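Local coordinates for protein putative transcriptional regulator (Streptomyces coelicolor, PDB 2HXI) that probably binds cis-regulatory DNA as a transcription factor of the TetR family, with an N-terminal helix-turn-helix domain and an all-helical C-terminal domain, at residues S87-Y92 with M137-Q142; Q100-V105 with A229-L234; A37-L42 with R78-R83. All coordinates share one frame; numbering follows the deposited sequence.

Contact 1: S87-Y92 with M137-Q142; sequences SAMDGY and MEEVLQ
Tyr92 lays the hydroxyl end of its ring across the carboxylate of Glu139, and that overlap carries most of this contact. Its OH donates a short hydrogen bond to Glu139 OE2, 2.6 Å away. The phenol approaches from above the carboxylate, 42° out of its plane. Seen from the tyrosine, OE2 sits at the edge of the ring, near its plane, while the two flat groups are turned 58° against each other. Behind the bond, Glu139 CD rests 3.4 Å from Tyr92 CE2, and Glu139 CG follows at 3.6 Å from the same ring carbon. The glutamate reaches this position because its chain leaves with CG anti to the backbone N (chi1 172°) and then bends at chi2. Nearer the backbone of the glutamate, the selenomethionine Met89, bent at both chi2 and chi3, brings its methyl CE to 4.0 Å from Glu139 CB, an apolar touch beside the polar one. A type II turn from Met89 to Tyr92, with Gly91 at positive phi, puts both residues on the same partner; it is closed by Tyr92 N bonding to Met89 O at 2.9 Å. Arg101 NE forms a salt bridge with the same OE2, so this buried carboxylate oxygen is gripped twice and probably stays ionised. A glutamine here would probably leave the Arg101 guanidinium without this counter-charge and weaken the hold on the tyrosine hydroxyl. The contact joins the turn after helix 73-88 to helix 131-146 of the TetR-type C-terminal domain, with helix 98-113 supplying Arg101 and Arg108 against the Tyr92 side chain. Other residues of 137-142 pack on helix 154-173 and on the second subunit, where Leu141 meets Leu205 of that chain.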
ATOM      1  N   SER B  87     -15.638  12.126   7.659  1.00 23.78           N
ATOM      2  CA  SER B  87     -15.229  13.493   7.359  1.00 26.00           C
ATOM      3  C   SER B  87     -14.732  13.650   5.928  1.00 24.63           C
ATOM      4  O   SER B  87     -14.903  14.723   5.330  1.00 26.19           O
ATOM      5  CB  SER B  87     -14.250  14.070   8.391  1.00 26.64           C
ATOM      6  OG  SER B  87     -13.030  13.373   8.406  1.00 32.17           O
ATOM      7  N   ALA B  88     -14.121  12.605   5.362  1.00 23.82           N
ATOM      8  CA  ALA B  88     -13.739  12.686   3.954  1.00 23.45           C
ATOM      9  C   ALA B  88     -14.923  13.053   3.082  1.00 22.75           C
ATOM     10  O   ALA B  88     -14.774  13.760   2.051  1.00 22.73           O
ATOM     11  CB  ALA B  88     -13.079  11.383   3.471  1.00 23.95           C
HETATM   12  N   MSE B  89     -16.102  12.564   3.470  1.00 22.14           N
HETATM   13  CA  MSE B  89     -17.306  12.627   2.653  1.00 24.27           C
HETATM   14  C   MSE B  89     -18.113  13.865   3.030  1.00 27.42           C
HETATM   15  O   MSE B  89     -19.091  14.186   2.365  1.00 27.68           O
HETATM   16  CB  MSE B  89     -18.121  11.329   2.800  1.00 22.59           C
HETATM   17  CG  MSE B  89     -17.401  10.045   2.260  1.00 19.82           C
HETATM   18 SE   MSE B  89     -16.890  10.287   0.315  0.80 25.41          SE
HETATM   19  CE  MSE B  89     -18.611  10.341  -0.499  1.00 24.72           C
ATOM     20  N   ASP B  90     -17.605  14.614   4.036  1.00 30.32           N
ATOM     21  CA  ASP B  90     -18.143  15.911   4.452  1.00 32.76           C
ATOM     22  C   ASP B  90     -18.291  16.921   3.372  1.00 32.63           C
ATOM     23  O   ASP B  90     -17.302  17.499   2.856  1.00 32.30           O
ATOM     24  CB  ASP B  90     -17.346  16.542   5.606  1.00 34.00           C
ATOM     25  CG  ASP B  90     -17.892  16.152   6.929  1.00 37.26           C
ATOM     26  OD1 ASP B  90     -19.120  15.856   6.963  1.00 39.31           O
ATOM     27  OD2 ASP B  90     -17.117  16.141   7.914  1.00 38.57           O
ATOM     28  N   GLY B  91     -19.564  17.153   3.056  1.00 33.15           N
ATOM     29  CA  GLY B  91     -19.909  18.164   2.063  1.00 33.09           C
ATOM     30  C   GLY B  91     -19.705  17.656   0.658  1.00 32.10           C
ATOM     31  O   GLY B  91     -19.574  18.450  -0.278  1.00 32.34           O
ATOM     32  N   TYR B  92     -19.608  16.332   0.501  1.00 30.18           N
ATOM     33  CA  TYR B  92     -19.417  15.789  -0.861  1.00 28.66           C
ATOM     34  C   TYR B  92     -20.721  15.859  -1.632  1.00 28.09           C
ATOM     35  O   TYR B  92     -21.789  15.607  -1.082  1.00 27.19           O
ATOM     36  CB  TYR B  92     -18.806  14.351  -0.853  1.00 28.17           C
ATOM     37  CG  TYR B  92     -18.729  13.725  -2.237  1.00 25.12           C
ATOM     38  CD1 TYR B  92     -17.572  13.897  -3.043  1.00 25.63           C
ATOM     39  CD2 TYR B  92     -19.821  13.029  -2.765  1.00 20.35           C
ATOM     40  CE1 TYR B  92     -17.506  13.358  -4.368  1.00 21.97           C
ATOM     41  CE2 TYR B  92     -19.764  12.487  -4.093  1.00 22.66           C
ATOM     42  CZ  TYR B  92     -18.604  12.655  -4.867  1.00 23.68           C
ATOM     43  OH  TYR B  92     -18.480  12.121  -6.135  1.00 24.76           O
HETATM   44  N   MSE B 137     -18.821   3.958   0.289  1.00 16.28           N
HETATM   45  CA  MSE B 137     -19.233   2.861  -0.526  1.00 16.83           C
HETATM   46  C   MSE B 137     -20.403   3.172  -1.403  1.00 15.57           C
HETATM   47  O   MSE B 137     -20.358   2.772  -2.567  1.00 14.37           O
HETATM   48  CB  MSE B 137     -19.521   1.652   0.358  1.00 15.88           C
HETATM   49  CG  MSE B 137     -18.200   1.123   0.910  1.00 16.26           C
HETATM   50 SE   MSE B 137     -18.701  -0.221   2.320  0.80 27.45          SE
HETATM   51  CE  MSE B 137     -18.720  -1.649   1.124  1.00 20.14           C
ATOM     52  N   GLU B 138     -21.409   3.906  -0.861  1.00 13.91           N
ATOM     53  CA  GLU B 138     -22.616   4.249  -1.635  1.00 14.13           C
ATOM     54  C   GLU B 138     -22.169   5.050  -2.898  1.00 15.58           C
ATOM     55  O   GLU B 138     -22.623   4.814  -4.037  1.00 16.20           O
ATOM     56  CB  GLU B 138     -23.619   5.045  -0.784  1.00 15.14           C
ATOM     57  CG  GLU B 138     -24.884   5.417  -1.572  1.00 13.19           C
ATOM     58  CD  GLU B 138     -25.700   4.196  -2.019  1.00 14.25           C
ATOM     59  OE1 GLU B 138     -25.521   3.053  -1.521  1.00 16.98           O
ATOM     60  OE2 GLU B 138     -26.549   4.417  -2.887  1.00 17.25           O
ATOM     61  N   GLU B 139     -21.287   6.022  -2.699  1.00 14.79           N
ATOM     62  CA  GLU B 139     -20.906   6.846  -3.859  1.00 15.11           C
ATOM     63  C   GLU B 139     -20.083   6.042  -4.873  1.00 15.04           C
ATOM     64  O   GLU B 139     -20.278   6.203  -6.106  1.00 15.27           O
ATOM     65  CB  GLU B 139     -20.169   8.100  -3.366  1.00 14.97           C
ATOM     66  CG  GLU B 139     -19.556   8.950  -4.548  1.00 16.69           C
ATOM     67  CD  GLU B 139     -20.588   9.553  -5.524  1.00 18.77           C
ATOM     68  OE1 GLU B 139     -21.823   9.358  -5.377  1.00 19.40           O
ATOM     69  OE2 GLU B 139     -20.131  10.198  -6.508  1.00 20.79           O
ATOM     70  N   VAL B 140     -19.129   5.241  -4.410  1.00 14.29           N
ATOM     71  CA  VAL B 140     -18.342   4.433  -5.341  1.00 13.04           C
ATOM     72  C   VAL B 140     -19.260   3.505  -6.168  1.00 13.91           C
ATOM     73  O   VAL B 140     -19.202   3.422  -7.396  1.00 12.53           O
ATOM     74  CB  VAL B 140     -17.226   3.666  -4.596  1.00 15.01           C
ATOM     75  CG1 VAL B 140     -16.472   2.782  -5.582  1.00 16.06           C
ATOM     76  CG2 VAL B 140     -16.228   4.664  -3.917  1.00 14.75           C
ATOM     77  N   LEU B 141     -20.189   2.861  -5.469  1.00 13.58           N
ATOM     78  CA  LEU B 141     -21.063   1.900  -6.125  1.00 14.10           C
ATOM     79  C   LEU B 141     -22.020   2.623  -7.119  1.00 14.62           C
ATOM     80  O   LEU B 141     -22.274   2.115  -8.221  1.00 15.35           O
ATOM     81  CB  LEU B 141     -21.852   1.126  -5.050  1.00 14.53           C
ATOM     82  CG  LEU B 141     -21.049   0.121  -4.192  1.00 13.49           C
ATOM     83  CD1 LEU B 141     -21.764  -0.413  -2.913  1.00 13.30           C
ATOM     84  CD2 LEU B 141     -20.486  -1.009  -5.063  1.00 16.87           C
ATOM     85  N   GLN B 142     -22.545   3.803  -6.758  1.00 13.08           N
ATOM     86  CA  GLN B 142     -23.421   4.558  -7.662  1.00 13.96           C
ATOM     87  C   GLN B 142     -22.602   4.968  -8.895  1.00 14.20           C
ATOM     88  O   GLN B 142     -23.070   4.872 -10.027  1.00 14.72           O
ATOM     89  CB  GLN B 142     -24.005   5.799  -6.947  1.00 13.59           C
ATOM     90  CG  GLN B 142     -25.074   5.453  -5.928  1.00 14.70           C
ATOM     91  CD  GLN B 142     -26.401   4.992  -6.582  1.00 22.18           C
ATOM     92  OE1 GLN B 142     -26.531   4.930  -7.809  1.00 22.78           O
ATOM     93  NE2 GLN B 142     -27.386   4.693  -5.755  1.00 19.50           N
TER

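Contact 2: Q100-V105 with A229-L234; sequences QRLTAV and AHLAHL
Segments 100-105 and 229-234 are both helical, and their backbones come nearest at Leu102 and Leu231, whose CA atoms lie 8.2 Å apart. Leu231 reaches across with both of its methyls: CD2 meets the tip of Leu102, CD1 its CB and the neighbouring threonine. CD2 is 3.8 Å from Leu102 CD1, methyl against methyl, while the two leucine side chains cross at a slant. CD1 lies against the facing helix, 4.0 Å from Leu102 CB and 3.2 Å from Thr103 OG1, so this one methyl touches both Leu102 CB and the hydroxyl. With Thr103 OG1 placed beside its backbone N (chi1 -60°), the hydroxyl bonds to Lys99 O, one turn earlier in the helix. That bond meets its polar need within its own helix while the oxygen lies against a methyl. Leu102 is backed by Val140 and Ala143 of helix 131-146, and Leu234, one turn on in helix 219-237, packs on Trp98 at the start of helix 98-113. Both helices belong to the TetR-type C-terminal domain, and helix 219-237 also contributes to the contact with the second subunit, where His230 and Ala229 pack against Ala229 and His233 of that chain respectively. What joins the two helices here is therefore apolar contact between branched side chains, with shape and exclusion of water, rather than polar pairing, holding helix 219-237 against helix 98-113.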
ATOM      1  N   GLN B 100     -14.985  11.223 -12.893  1.00 15.49           N
ATOM      2  CA  GLN B 100     -14.694  12.407 -12.084  1.00 15.87           C
ATOM      3  C   GLN B 100     -15.111  12.161 -10.606  1.00 16.33           C
ATOM      4  O   GLN B 100     -14.363  12.518  -9.651  1.00 16.73           O
ATOM      5  CB  GLN B 100     -15.465  13.573 -12.619  1.00 17.84           C
ATOM      6  CG  GLN B 100     -14.831  14.015 -13.931  1.00 19.36           C
ATOM      7  CD  GLN B 100     -15.519  15.223 -14.497  1.00 23.15           C
ATOM      8  OE1 GLN B 100     -16.741  15.204 -14.768  1.00 20.83           O
ATOM      9  NE2 GLN B 100     -14.746  16.317 -14.649  1.00 23.96           N
ATOM     10  N   ARG B 101     -16.230  11.454 -10.441  1.00 14.62           N
ATOM     11  CA  ARG B 101     -16.788  11.149  -9.100  1.00 14.83           C
ATOM     12  C   ARG B 101     -15.861  10.183  -8.369  1.00 13.68           C
ATOM     13  O   ARG B 101     -15.479  10.428  -7.188  1.00 14.31           O
ATOM     14  CB  ARG B 101     -18.197  10.524  -9.271  1.00 14.73           C
ATOM     15  CG  ARG B 101     -19.243  11.576  -9.689  1.00 13.91           C
ATOM     16  CD  ARG B 101     -20.557  10.903 -10.132  1.00 17.56           C
ATOM     17  NE  ARG B 101     -21.220  10.228  -9.026  1.00 18.96           N
ATOM     18  CZ  ARG B 101     -22.330   9.501  -9.175  1.00 21.13           C
ATOM     19  NH1 ARG B 101     -22.847   9.348 -10.396  1.00 21.42           N
ATOM     20  NH2 ARG B 101     -22.917   8.945  -8.098  1.00 22.25           N
ATOM     21  N   LEU B 102     -15.401   9.145  -9.047  1.00 14.85           N
ATOM     22  CA  LEU B 102     -14.520   8.168  -8.379  1.00 13.63           C
ATOM     23  C   LEU B 102     -13.196   8.836  -8.023  1.00 15.19           C
ATOM     24  O   LEU B 102     -12.661   8.587  -6.963  1.00 17.22           O
ATOM     25  CB  LEU B 102     -14.279   6.940  -9.307  1.00 14.25           C
ATOM     26  CG  LEU B 102     -15.502   6.018  -9.535  1.00 13.55           C
ATOM     27  CD1 LEU B 102     -15.096   4.901 -10.536  1.00 11.08           C
ATOM     28  CD2 LEU B 102     -15.985   5.478  -8.128  1.00 16.41           C
ATOM     29  N   THR B 103     -12.744   9.745  -8.891  1.00 14.94           N
ATOM     30  CA  THR B 103     -11.452  10.456  -8.671  1.00 15.36           C
ATOM     31  C   THR B 103     -11.608  11.385  -7.483  1.00 15.81           C
ATOM     32  O   THR B 103     -10.746  11.419  -6.602  1.00 15.78           O
ATOM     33  CB  THR B 103     -11.013  11.211  -9.967  1.00 16.75           C
ATOM     34  OG1 THR B 103     -10.859  10.250 -11.033  1.00 16.52           O
ATOM     35  CG2 THR B 103      -9.674  11.897  -9.708  1.00 16.20           C
ATOM     36  N   ALA B 104     -12.737  12.087  -7.438  1.00 16.14           N
ATOM     37  CA  ALA B 104     -13.024  12.999  -6.323  1.00 16.67           C
ATOM     38  C   ALA B 104     -13.065  12.289  -4.975  1.00 17.83           C
ATOM     39  O   ALA B 104     -12.521  12.785  -3.978  1.00 18.40           O
ATOM     40  CB  ALA B 104     -14.304  13.849  -6.623  1.00 17.04           C
ATOM     41  N   VAL B 105     -13.757  11.166  -4.913  1.00 16.73           N
ATOM     42  CA  VAL B 105     -13.734  10.394  -3.697  1.00 16.23           C
ATOM     43  C   VAL B 105     -12.291   9.938  -3.313  1.00 16.86           C
ATOM     44  O   VAL B 105     -11.875  10.089  -2.181  1.00 15.93           O
ATOM     45  CB  VAL B 105     -14.676   9.181  -3.822  1.00 18.16           C
ATOM     46  CG1 VAL B 105     -14.505   8.185  -2.607  1.00 19.33           C
ATOM     47  CG2 VAL B 105     -16.121   9.657  -3.956  1.00 17.44           C
ATOM     48  N   ALA B 229      -5.015   5.602 -14.526  1.00 14.78           N
ATOM     49  CA  ALA B 229      -4.743   4.405 -15.345  1.00 14.71           C
ATOM     50  C   ALA B 229      -5.836   3.367 -15.017  1.00 15.25           C
ATOM     51  O   ALA B 229      -6.389   2.646 -15.883  1.00 16.48           O
ATOM     52  CB  ALA B 229      -3.391   3.815 -14.983  1.00 15.68           C
ATOM     53  N   HIS B 230      -6.111   3.224 -13.732  1.00 14.14           N
ATOM     54  CA  HIS B 230      -7.070   2.197 -13.322  1.00 14.56           C
ATOM     55  C   HIS B 230      -8.494   2.530 -13.840  1.00 14.80           C
ATOM     56  O   HIS B 230      -9.213   1.669 -14.342  1.00 14.72           O
ATOM     57  CB  HIS B 230      -7.096   2.053 -11.810  1.00 13.82           C
ATOM     58  CG  HIS B 230      -7.852   0.832 -11.361  1.00 17.33           C
ATOM     59  ND1 HIS B 230      -7.299  -0.428 -11.415  1.00 17.28           N
ATOM     60  CD2 HIS B 230      -9.143   0.662 -10.931  1.00 17.08           C
ATOM     61  CE1 HIS B 230      -8.186  -1.311 -10.966  1.00 20.23           C
ATOM     62  NE2 HIS B 230      -9.327  -0.684 -10.724  1.00 16.60           N
ATOM     63  N   LEU B 231      -8.895   3.786 -13.724  1.00 14.71           N
ATOM     64  CA  LEU B 231     -10.227   4.207 -14.182  1.00 14.28           C
ATOM     65  C   LEU B 231     -10.323   4.096 -15.726  1.00 16.41           C
ATOM     66  O   LEU B 231     -11.377   3.818 -16.239  1.00 15.76           O
ATOM     67  CB  LEU B 231     -10.620   5.606 -13.648  1.00 16.37           C
ATOM     68  CG  LEU B 231     -10.547   5.793 -12.100  1.00 13.09           C
ATOM     69  CD1 LEU B 231     -11.122   7.181 -11.775  1.00 17.41           C
ATOM     70  CD2 LEU B 231     -11.357   4.694 -11.430  1.00 17.29           C
ATOM     71  N   ALA B 232      -9.194   4.248 -16.440  1.00 15.99           N
ATOM     72  CA  ALA B 232      -9.198   4.076 -17.909  1.00 15.58           C
ATOM     73  C   ALA B 232      -9.467   2.610 -18.199  1.00 17.01           C
ATOM     74  O   ALA B 232     -10.167   2.312 -19.179  1.00 17.67           O
ATOM     75  CB  ALA B 232      -7.819   4.480 -18.499  1.00 16.91           C
ATOM     76  N   HIS B 233      -8.933   1.718 -17.377  1.00 16.11           N
ATOM     77  CA  HIS B 233      -9.199   0.256 -17.526  1.00 17.68           C
ATOM     78  C   HIS B 233     -10.704  -0.043 -17.329  1.00 18.41           C
ATOM     79  O   HIS B 233     -11.344  -0.808 -18.106  1.00 19.08           O
ATOM     80  CB  HIS B 233      -8.292  -0.574 -16.562  1.00 19.61           C
ATOM     81  CG  HIS B 233      -8.959  -1.770 -15.897  1.00 19.13           C
ATOM     82  ND1 HIS B 233      -8.981  -3.035 -16.454  1.00 25.43           N
ATOM     83  CD2 HIS B 233      -9.516  -1.884 -14.665  1.00 24.29           C
ATOM     84  CE1 HIS B 233      -9.565  -3.865 -15.606  1.00 28.19           C
ATOM     85  NE2 HIS B 233      -9.933  -3.186 -14.528  1.00 26.85           N
ATOM     86  N   LEU B 234     -11.291   0.594 -16.307  1.00 17.89           N
ATOM     87  CA  LEU B 234     -12.731   0.375 -16.070  1.00 17.31           C
ATOM     88  C   LEU B 234     -13.482   0.935 -17.268  1.00 17.30           C
ATOM     89  O   LEU B 234     -14.458   0.338 -17.674  1.00 17.91           O
ATOM     90  CB  LEU B 234     -13.253   1.032 -14.788  1.00 18.00           C
ATOM     91  CG  LEU B 234     -12.600   0.396 -13.554  1.00 18.83           C
ATOM     92  CD1 LEU B 234     -12.974   1.259 -12.335  1.00 19.88           C
ATOM     93  CD2 LEU B 234     -13.057  -1.026 -13.407  1.00 20.16           C
TER

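Contact 3: A37-L42 with R78-R83; sequences AAAELL and RAVADR
Val80 is the one residue of 78-83 that touches 37-42, and three residues of that segment receive it. Earlier in the segment, Arg78 faces helix 117-126, where it packs on Val122 and His126, and Ala79 touches Leu35 and Phe70. At Val80 the two helices come together: its CA is 6.1 Å from that of Ala39, while the short axes pass 9.4 Å apart and cross at -87°, close to perpendicular. The valine divides its two methyls between neighbours. CG1, anti to the backbone N (chi1 -175°), settles over the backbone of Ala39, 3.9 Å from Ala39 N, and also meets Leu42 CD1 at 4.0 Å. CG2 turns the other way to Ala38 CB, at 3.8 Å. Small alanines at both positions let a branched side chain come in so near the helix backbone. Farther on, Asp82 carries its carboxylate to the loop at 128-133, where it accepts hydrogen bonds from Ser128 OG and the backbone N of Gly132 and Ser133. Arg83 then returns to helix 31-43 and forms a salt bridge to Asp36 through NE. The contact proper is purely aliphatic and joins the first helix of the predicted DNA-binding domain to helix 73-88, the long helix leading out of it; the fit therefore depends on shape, and the Arg83–Asp36 salt bridge adds a polar tie alongside.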
ATOM      1  N   ALA B  37     -13.157  12.447  19.630  1.00 22.04           N
ATOM      2  CA  ALA B  37     -12.063  12.883  20.520  1.00 21.66           C
ATOM      3  C   ALA B  37     -10.792  12.138  20.167  1.00 19.89           C
ATOM      4  O   ALA B  37      -9.672  12.699  20.139  1.00 19.80           O
ATOM      5  CB  ALA B  37     -12.445  12.642  21.991  1.00 20.11           C
ATOM      6  N   ALA B  38     -10.933  10.832  19.908  1.00 18.00           N
ATOM      7  CA  ALA B  38      -9.783  10.025  19.571  1.00 16.75           C
ATOM      8  C   ALA B  38      -9.116  10.473  18.275  1.00 16.20           C
ATOM      9  O   ALA B  38      -7.907  10.481  18.187  1.00 16.56           O
ATOM     10  CB  ALA B  38     -10.156   8.568  19.443  1.00 17.17           C
ATOM     11  N   ALA B  39      -9.939  10.810  17.288  1.00 19.07           N
ATOM     12  CA  ALA B  39      -9.413  11.287  15.977  1.00 18.94           C
ATOM     13  C   ALA B  39      -8.489  12.506  16.186  1.00 20.81           C
ATOM     14  O   ALA B  39      -7.413  12.612  15.608  1.00 20.21           O
ATOM     15  CB  ALA B  39     -10.525  11.642  15.043  1.00 20.54           C
ATOM     16  N   GLU B  40      -8.928  13.409  17.038  1.00 20.46           N
ATOM     17  CA  GLU B  40      -8.164  14.606  17.241  1.00 22.29           C
ATOM     18  C   GLU B  40      -6.899  14.279  17.981  1.00 21.71           C
ATOM     19  O   GLU B  40      -5.822  14.735  17.607  1.00 21.73           O
ATOM     20  CB  GLU B  40      -8.981  15.659  17.958  1.00 21.98           C
ATOM     21  CG  GLU B  40      -8.048  16.828  18.313  1.00 25.04           C
ATOM     22  CD  GLU B  40      -8.764  18.125  18.632  1.00 28.49           C
ATOM     23  OE1 GLU B  40     -10.002  18.130  18.774  1.00 27.45           O
ATOM     24  OE2 GLU B  40      -8.064  19.135  18.754  1.00 30.55           O
ATOM     25  N   LEU B  41      -6.990  13.445  19.011  1.00 20.80           N
ATOM     26  CA  LEU B  41      -5.781  13.066  19.742  1.00 21.52           C
ATOM     27  C   LEU B  41      -4.750  12.433  18.842  1.00 23.56           C
ATOM     28  O   LEU B  41      -3.550  12.701  18.983  1.00 22.98           O
ATOM     29  CB  LEU B  41      -6.081  12.139  20.950  1.00 21.73           C
ATOM     30  CG  LEU B  41      -6.862  12.891  22.015  1.00 20.76           C
ATOM     31  CD1 LEU B  41      -7.363  11.891  23.055  1.00 21.79           C
ATOM     32  CD2 LEU B  41      -5.980  13.962  22.705  1.00 24.56           C
ATOM     33  N   LEU B  42      -5.224  11.592  17.902  1.00 23.44           N
ATOM     34  CA  LEU B  42      -4.373  10.936  16.945  1.00 27.85           C
ATOM     35  C   LEU B  42      -3.681  11.863  15.926  1.00 30.33           C
ATOM     36  O   LEU B  42      -2.616  11.501  15.411  1.00 32.34           O
ATOM     37  CB  LEU B  42      -5.135   9.812  16.245  1.00 25.60           C
ATOM     38  CG  LEU B  42      -5.260   8.524  17.073  1.00 26.09           C
ATOM     39  CD1 LEU B  42      -6.543   7.742  16.716  1.00 24.36           C
ATOM     40  CD2 LEU B  42      -4.064   7.536  16.989  1.00 24.03           C
ATOM     41  N   ARG B  78     -10.315   0.896  14.357  1.00 25.94           N
ATOM     42  CA  ARG B  78     -11.150   0.781  13.153  1.00 26.72           C
ATOM     43  C   ARG B  78     -12.299   1.748  13.206  1.00 25.86           C
ATOM     44  O   ARG B  78     -12.648   2.360  12.207  1.00 27.01           O
ATOM     45  CB  ARG B  78     -11.770  -0.631  13.028  1.00 27.58           C
ATOM     46  CG  ARG B  78     -10.814  -1.755  12.769  1.00 27.92           C
ATOM     47  CD  ARG B  78     -11.656  -2.992  12.473  1.00 32.65           C
ATOM     48  NE  ARG B  78     -12.473  -2.883  11.253  1.00 36.03           N
ATOM     49  CZ  ARG B  78     -13.645  -3.504  11.080  1.00 39.75           C
ATOM     50  NH1 ARG B  78     -14.160  -4.245  12.054  1.00 41.80           N
ATOM     51  NH2 ARG B  78     -14.319  -3.398   9.940  1.00 39.76           N
ATOM     52  N   ALA B  79     -12.894   1.898  14.398  1.00 23.36           N
ATOM     53  CA  ALA B  79     -14.051   2.718  14.558  1.00 22.31           C
ATOM     54  C   ALA B  79     -13.653   4.177  14.384  1.00 20.48           C
ATOM     55  O   ALA B  79     -14.372   4.953  13.801  1.00 20.39           O
ATOM     56  CB  ALA B  79     -14.694   2.474  15.926  1.00 23.69           C
ATOM     57  N   VAL B  80     -12.469   4.515  14.877  1.00 20.74           N
ATOM     58  CA  VAL B  80     -11.969   5.865  14.622  1.00 20.02           C
ATOM     59  C   VAL B  80     -11.661   6.068  13.093  1.00 19.55           C
ATOM     60  O   VAL B  80     -11.922   7.117  12.538  1.00 20.11           O
ATOM     61  CB  VAL B  80     -10.667   6.108  15.418  1.00 20.16           C
ATOM     62  CG1 VAL B  80     -10.275   7.550  15.211  1.00 19.92           C
ATOM     63  CG2 VAL B  80     -10.920   5.857  16.949  1.00 20.73           C
ATOM     64  N   ALA B  81     -11.070   5.069  12.445  1.00 20.63           N
ATOM     65  CA  ALA B  81     -10.780   5.181  10.984  1.00 21.42           C
ATOM     66  C   ALA B  81     -12.107   5.449  10.238  1.00 21.88           C
ATOM     67  O   ALA B  81     -12.164   6.304   9.332  1.00 23.26           O
ATOM     68  CB  ALA B  81     -10.107   3.981  10.493  1.00 21.58           C
ATOM     69  N   ASP B  82     -13.206   4.850  10.690  1.00 22.02           N
ATOM     70  CA  ASP B  82     -14.518   5.151  10.105  1.00 22.22           C
ATOM     71  C   ASP B  82     -14.868   6.621  10.184  1.00 23.23           C
ATOM     72  O   ASP B  82     -15.440   7.180   9.242  1.00 21.83           O
ATOM     73  CB  ASP B  82     -15.675   4.303  10.686  1.00 23.87           C
ATOM     74  CG  ASP B  82     -16.954   4.423   9.820  1.00 24.79           C
ATOM     75  OD1 ASP B  82     -17.036   3.660   8.814  1.00 23.83           O
ATOM     76  OD2 ASP B  82     -17.820   5.317  10.082  1.00 25.32           O
ATOM     77  N   ARG B  83     -14.527   7.283  11.303  1.00 21.13           N
ATOM     78  CA  ARG B  83     -14.812   8.693  11.420  1.00 21.99           C
ATOM     79  C   ARG B  83     -14.068   9.501  10.376  1.00 21.75           C
ATOM     80  O   ARG B  83     -14.533  10.588   9.987  1.00 22.94           O
ATOM     81  CB  ARG B  83     -14.456   9.236  12.832  1.00 23.00           C
ATOM     82  CG  ARG B  83     -14.952   8.419  13.970  1.00 26.19           C
ATOM     83  CD  ARG B  83     -16.507   8.401  13.920  1.00 29.16           C
ATOM     84  NE  ARG B  83     -17.115   9.746  14.082  1.00 33.17           N
ATOM     85  CZ  ARG B  83     -18.431   9.976  14.012  1.00 35.72           C
ATOM     86  NH1 ARG B  83     -19.271   8.953  13.722  1.00 35.76           N
ATOM     87  NH2 ARG B  83     -18.908  11.203  14.216  1.00 34.59           N
TER

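Overall arrangement
Helix 73-88 ties the set together: contact 3 uses its middle and contact 1 the turn that follows its C-terminal end, their centres 18 Å apart with no touch beyond the adjoining chain. Contacts 1 and 2 are closer, 14 Å between centres, and meet directly: Arg101 NE bonds to Glu139 OE2 at 2.7 Å, and Val105 CG2 packs on Glu139 CG at 3.6 Å. Contact 3 sits in the N-terminal domain with the predicted helix-turn-helix, and contact 2 in the C-terminal domain, about 27 Å away between centres and on the other side of the chain's centre. Along the chain contact 3 closes first, and the segments of contacts 1 and 2 then interleave; both reach the second subunit.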